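Long-range contacts in substrate-binding protein (Synechococcus sp., PDB 6WPN), which probably binds an oligosaccharide or related sugar in the periplasm as the substrate-binding protein of a transport system: residues T187-L197 with K389-Q400; W52-V61 with E313-L321. All coordinates share one frame; numbering follows the deposited sequence.

Two contacts on opposite sides of the chain's centre, about 38 Å apart between their own centres, illustrate how one aromatic side chain joins distant pieces of chain: a loop to a helix in contact 1, two helices in contact 2. Contact 1 lies nearer the middle, with about half of its touching residues buried, while contact 2 sits farther out and mixes buried residues with exposed ones. They share no helix or strand. In contact 1 a tyrosine from helix 388-403 bonds to the backbone just ahead of and within helix 195-202. In contact 2 a tryptophan from helix 42-55 packs on helix 311-321, its N-H spent within its own segment, and E58 and E313 crowd together at the rim.

Contact 1. Residues T187-L197 with K389-Q400; sequences TVVPDDSAELL and KRLQSIIYTQLQ
Y396 drives its ring into the loop T187-A194 and the start of the helix after it, where the backbone closes round it. Its hydroxyl gives a bond to S193 O, on an in-plane lone pair, and accepts the backbone N-H of L197 (L197 N to Y396 OH 3.0 Å). S193 OG accepts from E195 N in an ST turn and A194 takes the N-cap position, so Y396 OH grips the backbone at a helix start. L196 CD2 lies over one ring face, 3.9 Å from the Y396 centroid in a CH-pi contact, and Q392 CG covers the opposite face. With CG anti to the backbone N (chi1 171°) and an extended chain, Q392 passes across the ring and turns its amide to P190 O. Beside this tight core, V188 CG2 rests 3.9 Å from Y396 CB, and L196 and L399 meet tip to tip through their CD2 methyls. The margin is looser: D191 is exposed and poorly ordered, and its OD1 stays 6.3 Å from K389 NZ, too far for a salt bridge. Helix 388-403 also touches helix 219-233, I395 and L399 packing on F225 (L196 reaches W228 there), and helix 409-427, where L391 meets W420.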
loop_
_atom_site.group_PDB
_atom_site.type_symbol
_atom_site.label_atom_id
_atom_site.label_comp_id
_atom_site.label_asym_id
_atom_site.label_seq_id
_atom_site.Cartn_x
_atom_site.Cartn_y
_atom_site.Cartn_z
ATOM N N THR A 187 -10.702 -6.795 3.259
ATOM C CA THR A 187 -11.374 -6.171 4.384
ATOM C C THR A 187 -12.223 -4.990 3.926
ATOM O O THR A 187 -11.899 -4.293 2.959
ATOM C CB THR A 187 -10.362 -5.709 5.435
ATOM O OG1 THR A 187 -11.063 -5.227 6.588
ATOM C CG2 THR A 187 -9.470 -4.594 4.886
ATOM N N VAL A 188 -13.332 -4.780 4.630
ATOM C CA VAL A 188 -14.201 -3.633 4.414
ATOM C C VAL A 188 -14.318 -2.798 5.694
ATOM O O VAL A 188 -15.259 -2.029 5.870
ATOM C CB VAL A 188 -15.570 -4.089 3.857
ATOM C CG1 VAL A 188 -16.356 -4.866 4.883
ATOM C CG2 VAL A 188 -16.386 -2.927 3.295
ATOM N N VAL A 189 -13.347 -2.947 6.593
ATOM C CA VAL A 189 -13.228 -2.111 7.785
ATOM C C VAL A 189 -12.808 -0.730 7.296
ATOM O O VAL A 189 -11.748 -0.602 6.665
ATOM C CB VAL A 189 -12.238 -2.705 8.797
ATOM C CG1 VAL A 189 -11.933 -1.706 9.905
ATOM C CG2 VAL A 189 -12.804 -3.989 9.383
ATOM N N PRO A 190 -13.599 0.317 7.568
ATOM C CA PRO A 190 -13.424 1.598 6.851
ATOM C C PRO A 190 -12.002 2.120 6.720
ATOM O O PRO A 190 -11.561 2.405 5.600
ATOM C CB PRO A 190 -14.296 2.554 7.672
ATOM C CG PRO A 190 -15.389 1.690 8.194
ATOM C CD PRO A 190 -14.761 0.343 8.472
ATOM N N ASP A 191 -11.266 2.253 7.818
ATOM C CA ASP A 191 -9.929 2.827 7.719
ATOM C C ASP A 191 -8.839 1.790 7.940
ATOM O O ASP A 191 -7.900 2.013 8.711
ATOM C CB ASP A 191 -9.773 4.020 8.659
ATOM C CG ASP A 191 -10.302 5.308 8.038
ATOM O OD1 ASP A 191 -10.438 5.348 6.793
ATOM O OD2 ASP A 191 -10.568 6.277 8.780
ATOM N N ASP A 192 -8.963 0.651 7.265
ATOM C CA ASP A 192 -7.925 -0.367 7.271
ATOM C C ASP A 192 -7.320 -0.387 5.874
ATOM O O ASP A 192 -7.082 0.677 5.294
ATOM C CB ASP A 192 -8.492 -1.734 7.667
ATOM C CG ASP A 192 -7.443 -2.655 8.280
ATOM O OD1 ASP A 192 -6.601 -3.203 7.531
ATOM O OD2 ASP A 192 -7.458 -2.821 9.521
ATOM N N SER A 193 -7.064 -1.568 5.327
ATOM C CA SER A 193 -6.452 -1.646 4.008
ATOM C C SER A 193 -7.329 -0.970 2.961
ATOM O O SER A 193 -8.558 -0.939 3.068
ATOM C CB SER A 193 -6.218 -3.102 3.614
ATOM O OG SER A 193 -5.862 -3.205 2.247
ATOM N N ALA A 194 -6.680 -0.407 1.946
ATOM C CA ALA A 194 -7.371 0.233 0.837
ATOM C C ALA A 194 -7.539 -0.707 -0.348
ATOM O O ALA A 194 -7.916 -0.256 -1.435
ATOM C CB ALA A 194 -6.624 1.497 0.404
ATOM N N GLU A 195 -7.261 -2.001 -0.163
ATOM C CA GLU A 195 -7.320 -2.939 -1.277
ATOM C C GLU A 195 -8.708 -2.968 -1.895
ATOM O O GLU A 195 -8.852 -3.092 -3.115
ATOM C CB GLU A 195 -6.911 -4.340 -0.819
ATOM C CG GLU A 195 -6.773 -5.331 -1.971
ATOM C CD GLU A 195 -6.550 -6.757 -1.506
ATOM O OE1 GLU A 195 -6.320 -6.962 -0.290
ATOM O OE2 GLU A 195 -6.624 -7.674 -2.360
ATOM N N LEU A 196 -9.745 -2.847 -1.068
ATOM C CA LEU A 196 -11.103 -2.840 -1.597
ATOM C C LEU A 196 -11.334 -1.623 -2.480
ATOM O O LEU A 196 -11.804 -1.746 -3.615
ATOM C CB LEU A 196 -12.103 -2.863 -0.444
ATOM C CG LEU A 196 -13.572 -3.054 -0.800
ATOM C CD1 LEU A 196 -13.821 -4.402 -1.413
ATOM C CD2 LEU A 196 -14.386 -2.881 0.452
ATOM N N LEU A 197 -10.967 -0.440 -1.988
ATOM C CA LEU A 197 -11.076 0.764 -2.802
ATOM C C LEU A 197 -10.221 0.653 -4.056
ATOM O O LEU A 197 -10.604 1.146 -5.122
ATOM C CB LEU A 197 -10.671 1.990 -1.987
ATOM C CG LEU A 197 -11.039 3.335 -2.609
ATOM C CD1 LEU A 197 -12.553 3.469 -2.697
ATOM C CD2 LEU A 197 -10.444 4.474 -1.809
ATOM N N LYS A 389 -9.572 9.269 2.366
ATOM C CA LYS A 389 -9.900 8.366 3.462
ATOM C C LYS A 389 -11.303 8.610 3.999
ATOM O O LYS A 389 -11.954 7.667 4.462
ATOM C CB LYS A 389 -8.857 8.485 4.573
ATOM C CG LYS A 389 -7.544 7.782 4.234
ATOM C CD LYS A 389 -7.754 6.277 4.066
ATOM C CE LYS A 389 -6.492 5.568 3.596
ATOM N NZ LYS A 389 -6.112 5.957 2.208
ATOM N N ARG A 390 -11.785 9.853 3.942
ATOM C CA ARG A 390 -13.194 10.103 4.224
ATOM C C ARG A 390 -14.072 9.365 3.221
ATOM O O ARG A 390 -15.078 8.748 3.589
ATOM C CB ARG A 390 -13.478 11.604 4.147
ATOM C CG ARG A 390 -14.924 12.002 4.407
ATOM C CD ARG A 390 -15.288 11.877 5.874
ATOM N NE ARG A 390 -14.467 12.795 6.664
ATOM C CZ ARG A 390 -14.540 12.936 7.982
ATOM N NH1 ARG A 390 -15.408 12.217 8.682
ATOM N NH2 ARG A 390 -13.748 13.805 8.600
ATOM N N LEU A 391 -13.690 9.416 1.942
ATOM C CA LEU A 391 -14.421 8.709 0.897
ATOM C C LEU A 391 -14.366 7.201 1.104
ATOM O O LEU A 391 -15.384 6.512 0.976
ATOM C CB LEU A 391 -13.847 9.086 -0.468
ATOM C CG LEU A 391 -14.418 8.374 -1.692
ATOM C CD1 LEU A 391 -15.850 8.824 -1.928
ATOM C CD2 LEU A 391 -13.553 8.627 -2.920
ATOM N N GLN A 392 -13.185 6.669 1.426
ATOM C CA GLN A 392 -13.066 5.239 1.689
ATOM C C GLN A 392 -13.979 4.809 2.827
ATOM O O GLN A 392 -14.649 3.772 2.740
ATOM C CB GLN A 392 -11.619 4.883 2.020
ATOM C CG GLN A 392 -11.450 3.457 2.517
ATOM C CD GLN A 392 -10.016 3.138 2.889
ATOM O OE1 GLN A 392 -9.098 3.338 2.097
ATOM N NE2 GLN A 392 -9.818 2.643 4.103
ATOM N N SER A 393 -14.014 5.591 3.906
ATOM C CA SER A 393 -14.834 5.229 5.056
ATOM C C SER A 393 -16.314 5.200 4.693
ATOM O O SER A 393 -17.044 4.294 5.107
ATOM C CB SER A 393 -14.573 6.197 6.206
ATOM O OG SER A 393 -15.335 5.834 7.343
ATOM N N ILE A 394 -16.778 6.195 3.932
ATOM C CA ILE A 394 -18.185 6.239 3.542
ATOM C C ILE A 394 -18.535 5.040 2.669
ATOM O O ILE A 394 -19.583 4.408 2.843
ATOM C CB ILE A 394 -18.507 7.573 2.842
ATOM C CG1 ILE A 394 -18.403 8.737 3.834
ATOM C CG2 ILE A 394 -19.886 7.534 2.206
ATOM C CD1 ILE A 394 -18.752 10.066 3.238
ATOM N N ILE A 395 -17.670 4.714 1.711
ATOM C CA ILE A 395 -17.953 3.601 0.813
ATOM C C ILE A 395 -17.929 2.281 1.577
ATOM O O ILE A 395 -18.849 1.463 1.460
ATOM C CB ILE A 395 -16.961 3.596 -0.364
ATOM C CG1 ILE A 395 -17.168 4.841 -1.232
ATOM C CG2 ILE A 395 -17.115 2.322 -1.185
ATOM C CD1 ILE A 395 -16.192 4.951 -2.382
ATOM N N TYR A 396 -16.896 2.069 2.399
ATOM C CA TYR A 396 -16.806 0.822 3.156
ATOM C C TYR A 396 -18.000 0.647 4.092
ATOM O O TYR A 396 -18.511 -0.469 4.254
ATOM C CB TYR A 396 -15.502 0.768 3.958
ATOM C CG TYR A 396 -14.250 0.489 3.149
ATOM C CD1 TYR A 396 -14.211 0.707 1.778
ATOM C CD2 TYR A 396 -13.115 -0.028 3.761
ATOM C CE1 TYR A 396 -13.069 0.454 1.048
ATOM C CE2 TYR A 396 -11.967 -0.294 3.042
ATOM C CZ TYR A 396 -11.948 -0.054 1.684
ATOM O OH TYR A 396 -10.805 -0.318 0.961
ATOM N N THR A 397 -18.454 1.735 4.722
ATOM C CA THR A 397 -19.587 1.652 5.643
ATOM C C THR A 397 -20.866 1.264 4.916
ATOM O O THR A 397 -21.618 0.400 5.385
ATOM C CB THR A 397 -19.779 2.978 6.377
ATOM O OG1 THR A 397 -18.639 3.239 7.206
ATOM C CG2 THR A 397 -21.039 2.936 7.234
ATOM N N GLN A 398 -21.152 1.915 3.786
ATOM C CA GLN A 398 -22.367 1.597 3.042
ATOM C C GLN A 398 -22.292 0.201 2.433
ATOM O O GLN A 398 -23.276 -0.547 2.453
ATOM C CB GLN A 398 -22.618 2.647 1.958
ATOM C CG GLN A 398 -22.940 4.036 2.496
ATOM C CD GLN A 398 -24.016 4.018 3.570
ATOM O OE1 GLN A 398 -25.036 3.337 3.440
ATOM N NE2 GLN A 398 -23.797 4.780 4.636
ATOM N N LEU A 399 -21.131 -0.172 1.893
ATOM C CA LEU A 399 -20.981 -1.519 1.356
ATOM C C LEU A 399 -21.193 -2.552 2.453
ATOM O O LEU A 399 -21.809 -3.600 2.223
ATOM C CB LEU A 399 -19.599 -1.683 0.723
ATOM C CG LEU A 399 -19.270 -3.063 0.146
ATOM C CD1 LEU A 399 -20.276 -3.451 -0.921
ATOM C CD2 LEU A 399 -17.868 -3.085 -0.424
ATOM N N GLN A 400 -20.747 -2.235 3.667
ATOM C CA GLN A 400 -20.919 -3.139 4.794
ATOM C C GLN A 400 -22.391 -3.361 5.111
ATOM O O GLN A 400 -22.807 -4.488 5.407
ATOM C CB GLN A 400 -20.178 -2.569 5.998
ATOM C CG GLN A 400 -19.977 -3.518 7.140
ATOM C CD GLN A 400 -18.994 -2.960 8.149
ATOM O OE1 GLN A 400 -17.993 -2.340 7.776
ATOM N NE2 GLN A 400 -19.274 -3.171 9.434
#

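Contact 2. Residues W52-V61 with E313-L321; sequences WDKLHPEALV and EAVELALFL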
loop_
_atom_site.group_PDB
_atom_site.type_symbol
_atom_site.label_atom_id
_atom_site.label_comp_id
_atom_site.label_asym_id
_atom_site.label_seq_id
_atom_site.Cartn_x
_atom_site.Cartn_y
_atom_site.Cartn_z
ATOM N N TRP A 52 24.408 8.638 9.378
ATOM C CA TRP A 52 24.056 10.050 9.286
ATOM C C TRP A 52 24.654 10.844 10.442
ATOM O O TRP A 52 25.225 11.923 10.237
ATOM C CB TRP A 52 22.538 10.213 9.257
ATOM C CG TRP A 52 22.130 11.636 9.426
ATOM C CD1 TRP A 52 21.844 12.272 10.601
ATOM C CD2 TRP A 52 22.001 12.622 8.395
ATOM N NE1 TRP A 52 21.528 13.587 10.364
ATOM C CE2 TRP A 52 21.617 13.831 9.019
ATOM C CE3 TRP A 52 22.163 12.602 7.005
ATOM C CZ2 TRP A 52 21.392 15.002 8.302
ATOM C CZ3 TRP A 52 21.939 13.769 6.293
ATOM C CH2 TRP A 52 21.557 14.953 6.943
ATOM N N ASP A 53 24.529 10.323 11.668
ATOM C CA ASP A 53 25.054 11.024 12.837
ATOM C C ASP A 53 26.566 11.194 12.743
ATOM O O ASP A 53 27.108 12.222 13.165
ATOM C CB ASP A 53 24.678 10.276 14.118
ATOM C CG ASP A 53 23.190 10.341 14.428
ATOM O OD1 ASP A 53 22.524 11.305 13.999
ATOM O OD2 ASP A 53 22.686 9.421 15.107
ATOM N N LYS A 54 27.264 10.192 12.199
ATOM C CA LYS A 54 28.702 10.322 11.983
ATOM C C LYS A 54 29.021 11.361 10.919
ATOM O O LYS A 54 30.039 12.054 11.016
ATOM C CB LYS A 54 29.306 8.979 11.576
ATOM C CG LYS A 54 29.121 7.890 12.598
ATOM C CD LYS A 54 29.951 8.195 13.826
ATOM C CE LYS A 54 30.181 6.953 14.654
ATOM N NZ LYS A 54 30.885 7.288 15.923
ATOM N N LEU A 55 28.171 11.479 9.902
ATOM C CA LEU A 55 28.424 12.446 8.844
ATOM C C LEU A 55 27.990 13.846 9.258
ATOM O O LEU A 55 28.662 14.831 8.937
ATOM C CB LEU A 55 27.710 12.015 7.561
ATOM C CG LEU A 55 28.196 10.718 6.901
ATOM C CD1 LEU A 55 27.316 10.353 5.712
ATOM C CD2 LEU A 55 29.656 10.798 6.491
ATOM N N HIS A 56 26.884 13.962 9.986
ATOM C CA HIS A 56 26.316 15.259 10.344
ATOM C C HIS A 56 26.119 15.330 11.854
ATOM O O HIS A 56 24.992 15.213 12.354
ATOM C CB HIS A 56 25.009 15.498 9.587
ATOM C CG HIS A 56 25.147 15.356 8.103
ATOM N ND1 HIS A 56 25.270 14.132 7.481
ATOM C CD2 HIS A 56 25.198 16.284 7.117
ATOM C CE1 HIS A 56 25.384 14.311 6.176
ATOM N NE2 HIS A 56 25.343 15.608 5.930
ATOM N N PRO A 57 27.201 15.534 12.614
ATOM C CA PRO A 57 27.051 15.719 14.068
ATOM C C PRO A 57 26.267 16.965 14.441
ATOM O O PRO A 57 25.761 17.047 15.568
ATOM C CB PRO A 57 28.502 15.793 14.563
ATOM C CG PRO A 57 29.279 16.254 13.374
ATOM C CD PRO A 57 28.611 15.609 12.195
ATOM N N GLU A 58 26.157 17.940 13.536
ATOM C CA GLU A 58 25.437 19.175 13.817
ATOM C C GLU A 58 23.926 19.020 13.722
ATOM O O GLU A 58 23.203 19.972 14.038
ATOM C CB GLU A 58 25.886 20.276 12.852
ATOM C CG GLU A 58 25.196 20.228 11.490
ATOM C CD GLU A 58 25.706 19.106 10.597
ATOM O OE1 GLU A 58 26.742 18.490 10.930
ATOM O OE2 GLU A 58 25.066 18.834 9.561
ATOM N N ALA A 59 23.426 17.860 13.287
ATOM C CA ALA A 59 21.996 17.629 13.131
ATOM C C ALA A 59 21.724 16.153 13.426
ATOM O O ALA A 59 21.365 15.366 12.549
ATOM C CB ALA A 59 21.505 18.021 11.734
ATOM N N LEU A 60 21.897 15.779 14.692
ATOM C CA LEU A 60 21.634 14.413 15.121
ATOM C C LEU A 60 20.152 14.097 14.983
ATOM O O LEU A 60 19.296 14.956 15.200
ATOM C CB LEU A 60 22.089 14.217 16.566
ATOM C CG LEU A 60 23.566 14.526 16.818
ATOM C CD1 LEU A 60 23.882 14.488 18.305
ATOM C CD2 LEU A 60 24.456 13.558 16.049
ATOM N N VAL A 61 19.849 12.861 14.603
ATOM C CA VAL A 61 18.481 12.443 14.325
ATOM C C VAL A 61 17.918 11.719 15.538
ATOM O O VAL A 61 18.562 10.819 16.091
ATOM C CB VAL A 61 18.413 11.555 13.072
ATOM C CG1 VAL A 61 17.041 10.911 12.948
ATOM C CG2 VAL A 61 18.717 12.382 11.836
ATOM N N GLU A 313 18.733 21.107 6.242
ATOM C CA GLU A 313 19.231 19.860 6.811
ATOM C C GLU A 313 18.219 18.738 6.636
ATOM O O GLU A 313 18.601 17.578 6.439
ATOM C CB GLU A 313 19.564 20.047 8.292
ATOM C CG GLU A 313 20.824 20.858 8.565
ATOM C CD GLU A 313 22.109 20.056 8.392
ATOM O OE1 GLU A 313 23.196 20.664 8.497
ATOM O OE2 GLU A 313 22.038 18.828 8.159
ATOM N N ALA A 314 16.928 19.064 6.716
ATOM C CA ALA A 314 15.896 18.053 6.523
ATOM C C ALA A 314 15.939 17.488 5.111
ATOM O O ALA A 314 15.771 16.280 4.912
ATOM C CB ALA A 314 14.520 18.646 6.823
ATOM N N VAL A 315 16.145 18.352 4.115
ATOM C CA VAL A 315 16.271 17.879 2.741
ATOM C C VAL A 315 17.503 16.996 2.593
ATOM O O VAL A 315 17.470 15.969 1.903
ATOM C CB VAL A 315 16.296 19.071 1.767
ATOM C CG1 VAL A 315 16.652 18.602 0.360
ATOM C CG2 VAL A 315 14.951 19.781 1.776
ATOM N N GLU A 316 18.608 17.374 3.244
ATOM C CA GLU A 316 19.809 16.545 3.187
ATOM C C GLU A 316 19.562 15.169 3.794
ATOM O O GLU A 316 20.033 14.156 3.264
ATOM C CB GLU A 316 20.968 17.244 3.901
ATOM C CG GLU A 316 21.432 18.529 3.236
ATOM C CD GLU A 316 22.923 18.779 3.414
ATOM O OE1 GLU A 316 23.679 18.540 2.448
ATOM O OE2 GLU A 316 23.338 19.187 4.524
ATOM N N LEU A 317 18.817 15.110 4.903
ATOM C CA LEU A 317 18.519 13.820 5.514
ATOM C C LEU A 317 17.627 12.979 4.612
ATOM O O LEU A 317 17.879 11.785 4.424
ATOM C CB LEU A 317 17.869 14.021 6.882
ATOM C CG LEU A 317 17.326 12.764 7.573
ATOM C CD1 LEU A 317 18.441 11.752 7.829
ATOM C CD2 LEU A 317 16.625 13.131 8.871
ATOM N N ALA A 318 16.591 13.588 4.029
ATOM C CA ALA A 318 15.714 12.845 3.133
ATOM C C ALA A 318 16.475 12.344 1.910
ATOM O O ALA A 318 16.200 11.247 1.410
ATOM C CB ALA A 318 14.527 13.713 2.715
ATOM N N LEU A 319 17.428 13.138 1.408
ATOM C CA LEU A 319 18.255 12.692 0.288
ATOM C C LEU A 319 19.216 11.583 0.703
ATOM O O LEU A 319 19.468 10.653 -0.072
ATOM C CB LEU A 319 19.029 13.872 -0.304
ATOM C CG LEU A 319 18.214 14.933 -1.047
ATOM C CD1 LEU A 319 19.047 16.180 -1.304
ATOM C CD2 LEU A 319 17.697 14.363 -2.352
ATOM N N PHE A 320 19.763 11.661 1.919
ATOM C CA PHE A 320 20.655 10.612 2.403
ATOM C C PHE A 320 19.915 9.294 2.581
ATOM O O PHE A 320 20.432 8.232 2.214
ATOM C CB PHE A 320 21.315 11.042 3.715
ATOM C CG PHE A 320 22.235 10.005 4.305
ATOM C CD1 PHE A 320 23.518 9.831 3.811
ATOM C CD2 PHE A 320 21.821 9.218 5.371
ATOM C CE1 PHE A 320 24.367 8.885 4.359
ATOM C CE2 PHE A 320 22.666 8.271 5.923
ATOM C CZ PHE A 320 23.940 8.103 5.415
ATOM N N LEU A 321 18.711 9.339 3.151
ATOM C CA LEU A 321 17.949 8.113 3.359
ATOM C C LEU A 321 17.535 7.480 2.041
ATOM O O LEU A 321 17.311 6.266 1.982
ATOM C CB LEU A 321 16.711 8.399 4.210
ATOM C CG LEU A 321 16.939 8.662 5.698
ATOM C CD1 LEU A 321 15.663 9.175 6.350
ATOM C CD2 LEU A 321 17.439 7.407 6.398
#
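W52 sits as a knob among E313, E316, L317 and F320, about two turns of the partner helix. Its CG is anti to the backbone N (chi1 169°), which extends the indole toward that helix. L317 CD1 lies over the centre of the six-membered ring, 3.9 Å from its centroid. The F320 ring stands obliquely to the indole, with W52 CE3 3.7 Å from F320 CB. W52 NE1 donates to A59 O at 2.8 Å, nearly in the ring plane. Without the indole, as with an alanine here, A59 O loses this donor and a gap is likely to open between L317 and H56. Next, the side chains of L55 and F320 cross at about a right angle, L55 CD1 3.6 Å from F320 CE1. H56 ND1 lies over the indole face opposite L317. E58 OE2 comes 2.8 Å from E313 OE1, two like charges crowded together, which would probably raise the proton affinity of one of them. A59 CB faces E313 OE2, and V61 CG2 touches L317 CD2 at 3.7 Å. Helix 42-55, between parallel strands 30-35 and 61-66, makes a beta-alpha-beta crossover: W52 and A59 pack on L30, V61 on L32, and helix 311-321 in turn touches I137 of strand 137-149.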